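Local atomic coordinates of TRAP dicarboxylate ABC transporter, substrate-binding protein (Roseobacter denitrificans, PDB entry 4OVQ), a protein that probably serves as the periplasmic solute-binding protein of a TRAP transporter, holding beta-D-glucuronate in the cleft between its two lobes. Residues F87-I92 against A128-K133; V96-V101 against R315-L320. One frame throughout, in Å; residues are numbered along the deposited sequence.

Contact 1: F87-I92 against A128-K133; sequences FNLGPI and AGMAEK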
loop_
_atom_site.group_PDB
_atom_site.type_symbol
_atom_site.label_atom_id
_atom_site.label_comp_id
_atom_site.label_asym_id
_atom_site.label_seq_id
_atom_site.Cartn_x
_atom_site.Cartn_y
_atom_site.Cartn_z
ATOM N N PHE A 87 4.014 5.262 -3.963
ATOM C CA PHE A 87 3.399 4.025 -4.373
ATOM C C PHE A 87 3.234 3.043 -3.193
ATOM O O PHE A 87 4.183 2.741 -2.445
ATOM C CB PHE A 87 4.207 3.342 -5.489
ATOM C CG PHE A 87 4.305 4.130 -6.748
ATOM C CD1 PHE A 87 3.211 4.820 -7.231
ATOM C CD2 PHE A 87 5.508 4.160 -7.444
ATOM C CE1 PHE A 87 3.302 5.559 -8.402
ATOM C CE2 PHE A 87 5.625 4.877 -8.614
ATOM C CZ PHE A 87 4.522 5.570 -9.093
ATOM N N ASN A 88 2.027 2.501 -3.086
ATOM C CA ASN A 88 1.808 1.301 -2.274
ATOM C C ASN A 88 2.561 0.132 -2.908
ATOM O O ASN A 88 2.595 0.009 -4.137
ATOM C CB ASN A 88 0.329 0.993 -2.304
ATOM C CG ASN A 88 -0.095 -0.097 -1.327
ATOM O OD1 ASN A 88 -0.211 -1.274 -1.709
ATOM N ND2 ASN A 88 -0.431 0.296 -0.107
ATOM N N LEU A 89 3.167 -0.739 -2.114
ATOM C CA LEU A 89 3.927 -1.850 -2.717
ATOM C C LEU A 89 3.068 -2.932 -3.361
ATOM O O LEU A 89 3.571 -3.719 -4.147
ATOM C CB LEU A 89 4.927 -2.451 -1.725
ATOM C CG LEU A 89 6.332 -1.894 -1.960
ATOM C CD1 LEU A 89 6.434 -0.417 -1.679
ATOM C CD2 LEU A 89 7.372 -2.681 -1.144
ATOM N N GLY A 90 1.771 -2.953 -3.051
ATOM C CA GLY A 90 0.858 -3.923 -3.642
ATOM C C GLY A 90 0.930 -4.012 -5.152
ATOM O O GLY A 90 1.206 -5.056 -5.726
ATOM N N PRO A 91 0.695 -2.901 -5.834
ATOM C CA PRO A 91 0.772 -2.883 -7.309
ATOM C C PRO A 91 2.197 -2.916 -7.875
ATOM O O PRO A 91 2.363 -3.124 -9.081
ATOM C CB PRO A 91 0.041 -1.586 -7.677
ATOM C CG PRO A 91 -0.711 -1.187 -6.426
ATOM C CD PRO A 91 0.127 -1.660 -5.302
ATOM N N ILE A 92 3.201 -2.730 -7.016
ATOM C CA ILE A 92 4.604 -2.944 -7.427
ATOM C C ILE A 92 4.980 -4.432 -7.500
ATOM O O ILE A 92 5.869 -4.834 -8.291
ATOM C CB ILE A 92 5.588 -2.188 -6.513
ATOM C CG1 ILE A 92 5.346 -0.671 -6.642
ATOM C CG2 ILE A 92 7.038 -2.578 -6.830
ATOM C CD1 ILE A 92 6.194 0.148 -5.791
ATOM N N ALA A 128 16.765 -3.425 -3.561
ATOM C CA ALA A 128 17.637 -3.833 -4.630
ATOM C C ALA A 128 16.800 -4.303 -5.799
ATOM O O ALA A 128 17.043 -3.901 -6.928
ATOM C CB ALA A 128 18.565 -4.923 -4.172
ATOM N N GLY A 129 15.796 -5.134 -5.504
ATOM C CA GLY A 129 14.925 -5.672 -6.532
ATOM C C GLY A 129 14.199 -4.543 -7.237
ATOM O O GLY A 129 14.043 -4.536 -8.450
HETATM N N MSE A 130 13.770 -3.556 -6.468
HETATM C CA MSE A 130 13.075 -2.424 -7.065
HETATM C C MSE A 130 13.998 -1.621 -7.964
HETATM O O MSE A 130 13.653 -1.299 -9.103
HETATM C CB MSE A 130 12.462 -1.537 -5.967
HETATM C CG MSE A 130 11.216 -2.202 -5.312
HETATM SE SE MSE A 130 10.483 -1.035 -3.928
HETATM C CE MSE A 130 9.989 0.456 -5.082
ATOM N N ALA A 131 15.182 -1.298 -7.444
ATOM C CA ALA A 131 16.155 -0.512 -8.180
ATOM C C ALA A 131 16.494 -1.223 -9.496
ATOM O O ALA A 131 16.614 -0.579 -10.542
ATOM C CB ALA A 131 17.408 -0.297 -7.320
ATOM N N GLU A 132 16.584 -2.556 -9.418
ATOM C CA GLU A 132 16.758 -3.474 -10.548
ATOM C C GLU A 132 15.709 -3.325 -11.667
ATOM O O GLU A 132 16.008 -3.539 -12.842
ATOM C CB GLU A 132 16.776 -4.920 -10.008
ATOM C CG GLU A 132 16.444 -6.035 -11.006
ATOM C CD GLU A 132 16.345 -7.417 -10.339
ATOM O OE1 GLU A 132 17.047 -7.652 -9.329
ATOM O OE2 GLU A 132 15.558 -8.270 -10.817
ATOM N N LYS A 133 14.481 -2.964 -11.298
ATOM C CA LYS A 133 13.426 -2.656 -12.268
ATOM C C LYS A 133 13.204 -1.156 -12.492
ATOM O O LYS A 133 12.145 -0.755 -12.967
ATOM C CB LYS A 133 12.099 -3.291 -11.831
ATOM C CG LYS A 133 12.127 -4.801 -11.728
ATOM C CD LYS A 133 12.242 -5.482 -13.091
ATOM C CE LYS A 133 12.450 -6.959 -12.912
ATOM N NZ LYS A 133 11.870 -7.713 -14.043
#

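Contact 2: V96-V101 against R315-L320; sequences VPAANV and RPLVEL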
loop_
_atom_site.group_PDB
_atom_site.type_symbol
_atom_site.label_atom_id
_atom_site.label_comp_id
_atom_site.label_asym_id
_atom_site.label_seq_id
_atom_site.Cartn_x
_atom_site.Cartn_y
_atom_site.Cartn_z
ATOM N N VAL A 96 8.096 -6.581 -9.501
ATOM C CA VAL A 96 9.293 -6.805 -8.698
ATOM C C VAL A 96 9.097 -7.945 -7.701
ATOM O O VAL A 96 8.496 -7.765 -6.653
ATOM C CB VAL A 96 9.666 -5.535 -7.868
ATOM C CG1 VAL A 96 11.021 -5.689 -7.210
ATOM C CG2 VAL A 96 9.666 -4.279 -8.724
ATOM N N PRO A 97 9.604 -9.150 -8.013
ATOM C CA PRO A 97 9.387 -10.323 -7.180
ATOM C C PRO A 97 9.671 -10.110 -5.707
ATOM O O PRO A 97 8.910 -10.593 -4.893
ATOM C CB PRO A 97 10.380 -11.346 -7.757
ATOM C CG PRO A 97 10.506 -10.960 -9.175
ATOM C CD PRO A 97 10.410 -9.453 -9.206
ATOM N N ALA A 98 10.762 -9.421 -5.369
ATOM C CA ALA A 98 11.147 -9.276 -3.964
ATOM C C ALA A 98 10.135 -8.374 -3.277
ATOM O O ALA A 98 9.764 -8.621 -2.134
ATOM C CB ALA A 98 12.575 -8.751 -3.813
ATOM N N ALA A 99 9.666 -7.338 -3.984
ATOM C CA ALA A 99 8.691 -6.426 -3.392
ATOM C C ALA A 99 7.385 -7.137 -3.171
ATOM O O ALA A 99 6.622 -6.815 -2.263
ATOM C CB ALA A 99 8.473 -5.215 -4.275
ATOM N N ASN A 100 7.128 -8.132 -4.005
ATOM C CA ASN A 100 5.918 -8.908 -3.909
ATOM C C ASN A 100 5.769 -9.643 -2.569
ATOM O O ASN A 100 4.670 -9.977 -2.170
ATOM C CB ASN A 100 5.860 -9.884 -5.086
ATOM C CG ASN A 100 4.453 -10.149 -5.569
ATOM O OD1 ASN A 100 3.537 -9.355 -5.369
ATOM N ND2 ASN A 100 4.278 -11.267 -6.263
ATOM N N VAL A 101 6.868 -9.853 -1.845
ATOM C CA VAL A 101 6.791 -10.525 -0.559
ATOM C C VAL A 101 5.896 -9.796 0.477
ATOM O O VAL A 101 5.271 -10.432 1.311
ATOM C CB VAL A 101 8.197 -10.819 0.026
ATOM C CG1 VAL A 101 8.782 -9.608 0.705
ATOM C CG2 VAL A 101 8.121 -11.976 0.997
ATOM N N ARG A 315 12.175 -17.792 -1.249
ATOM C CA ARG A 315 11.684 -18.485 -0.058
ATOM C C ARG A 315 12.397 -17.985 1.206
ATOM O O ARG A 315 11.751 -17.712 2.231
ATOM C CB ARG A 315 11.858 -19.998 -0.199
ATOM C CG ARG A 315 11.203 -20.772 0.919
ATOM C CD ARG A 315 11.559 -22.251 0.822
ATOM N NE ARG A 315 10.752 -22.882 -0.209
ATOM C CZ ARG A 315 9.545 -23.390 0.007
ATOM N NH1 ARG A 315 9.013 -23.353 1.223
ATOM N NH2 ARG A 315 8.863 -23.924 -0.995
ATOM N N PRO A 316 13.739 -17.859 1.141
ATOM C CA PRO A 316 14.522 -17.334 2.266
ATOM C C PRO A 316 14.153 -15.905 2.658
ATOM O O PRO A 316 14.304 -15.568 3.827
ATOM C CB PRO A 316 15.971 -17.394 1.757
ATOM C CG PRO A 316 15.949 -18.315 0.582
ATOM C CD PRO A 316 14.588 -18.162 -0.021
ATOM N N LEU A 317 13.663 -15.085 1.729
ATOM C CA LEU A 317 13.208 -13.735 2.081
ATOM C C LEU A 317 11.977 -13.853 2.973
ATOM O O LEU A 317 11.836 -13.154 3.989
ATOM C CB LEU A 317 12.881 -12.918 0.822
ATOM C CG LEU A 317 12.438 -11.462 0.985
ATOM C CD1 LEU A 317 13.459 -10.653 1.724
ATOM C CD2 LEU A 317 12.208 -10.870 -0.403
ATOM N N VAL A 318 11.082 -14.753 2.589
ATOM C CA VAL A 318 9.864 -14.984 3.353
ATOM C C VAL A 318 10.187 -15.496 4.752
ATOM O O VAL A 318 9.647 -14.994 5.731
ATOM C CB VAL A 318 8.932 -15.958 2.623
ATOM C CG1 VAL A 318 7.709 -16.236 3.460
ATOM C CG2 VAL A 318 8.516 -15.360 1.271
ATOM N N GLU A 319 11.085 -16.474 4.847
ATOM C CA GLU A 319 11.466 -17.045 6.145
ATOM C C GLU A 319 12.167 -16.011 7.033
ATOM O O GLU A 319 11.929 -15.942 8.243
ATOM C CB GLU A 319 12.361 -18.268 5.946
ATOM C CG GLU A 319 11.688 -19.410 5.196
ATOM C CD GLU A 319 12.636 -20.571 4.930
ATOM O OE1 GLU A 319 13.844 -20.423 5.203
ATOM O OE2 GLU A 319 12.182 -21.631 4.447
ATOM N N LEU A 320 13.015 -15.200 6.412
ATOM C CA LEU A 320 13.707 -14.104 7.083
ATOM C C LEU A 320 12.734 -13.127 7.752
ATOM O O LEU A 320 12.968 -12.670 8.873
ATOM C CB LEU A 320 14.558 -13.370 6.045
ATOM C CG LEU A 320 15.379 -12.163 6.479
ATOM C CD1 LEU A 320 16.509 -12.590 7.386
ATOM C CD2 LEU A 320 15.907 -11.465 5.243
#

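Contact 1: F87-I92 against A128-K133
Met-130, present as selenomethionine, reaches from the last turn of helix 121-132 to Ile-92 and Leu-89, just after strand 84-88, the middle strand of the five-stranded sheet in this two-lobed periplasmic solute-binding fold. The contact is small, buried and wholly apolar, with 116 Å² hidden over both sides. The Met-130 side chain leaves its helix fully extended at chi2 (180°) and then bends at chi3 (63°), which swings the methyl out of line and puts the selenium at the turn. Met-130 CE meets Ile-92 CD1 at 3.9 Å, methyl against methyl, the two side chains crossing at about a right angle. Ile-92 points its CB at the helix; CG1 lies beside the backbone N and anti to the carbonyl carbon, and CD1 continues extended from it. Leu-89 starts in another direction but its branch comes nearer: CD2 lies 4.5 Å from Met-130 SE, a looser touch. The helix reaches over with one long side chain; the nearest CA atoms, of Ile-92 and Met-130, are 8.5 Å apart. Met-130 also rests on Cys-235 of the adjacent strand 234-239 and on Ile-135 and Pro-137 of the edge strand 135-141, while Leu-89 packs on Cys-235, Trp-140 and Val-102, so the cluster lies against both strands. Nearby is the sugar site: Asn-88 touches the bound glucuronate, and its ND2 is hydrogen-bonded to OE2 of Glu-234, itself a binding residue. The same side chain N-caps the short helix 89-92, whose Ile-92 N to Leu-89 O bond is weak: Gly-90 N donates to Asn-88 OD1 over 2.9 Å, coming from above the carbonyl plane, 40° out of it.

Contact 2: V96-V101 against R315-L320
Val-101 meets Leu-317 and Val-318 of the last helix, 315-322, at the end of the loop segment 96-101, and its side chain can be followed atom by atom. CB points at the helix and stands 4.0 Å from Leu-317 CD2. From there the side chain forks. CG1 sits between the backbone N and the carbonyl carbon (chi1 81°), and this rotation lays it over the end of Leu-317, 3.8 Å from CD2 and 4.1 Å from Leu-317 CG. CG2, anti to the backbone N, takes the other direction and presses on Val-318 CG2 at 3.4 Å, tighter than usual for two methyl carbons. The two valines run past each other in opposite senses, whereas Val-101 and Leu-317 cross obliquely. Leu-317 supplies the reach on the helix side: its CG is anti to the backbone N (chi1 -178°), which projects CD2 into the angle between Val-101 and Ala-98. There CD2 packs on Ala-98 CB at 4.0 Å and on Ala-98 O at 3.7 Å. That oxygen also accepts a hydrogen bond from the backbone N of Val-101, so the turn of chain that brings the two loop residues to one face is held by its own hydrogen bond. No hydrogen bond crosses the contact, which buries 163 Å² in all. Tyr-307 of helix 301-310 touches both valines, and helix 121-132 adds Ile-126 against Val-101 and Ile-125 against Leu-317. Away from the sugar site, the contact sets the C-terminal helix against the loop that joins helices 89-92 and 111-118, in a DctP-family protein of the class II periplasmic-binding type.

Overall arrangement
From the N terminus the chain passes 87-92, then 96-101, and reaches 128-133 before the long excursion to 315-320. Contact 1 closes a loop of 35 residues, which contains segment 96-101; contact 2 closes one of 213, which contains 128-133. The two therefore cross rather than nest. Their centres are 12 Å apart and they meet directly: Val-96 CG1 packs 3.4 Å from Gly-129 C, and Ile-92 CG2 lies 3.9 Å from Ala-99 CB. Helix 121-132 and segment 96-101, touching each other, stand between the strand that bears Asn-88 and the C-terminal helix.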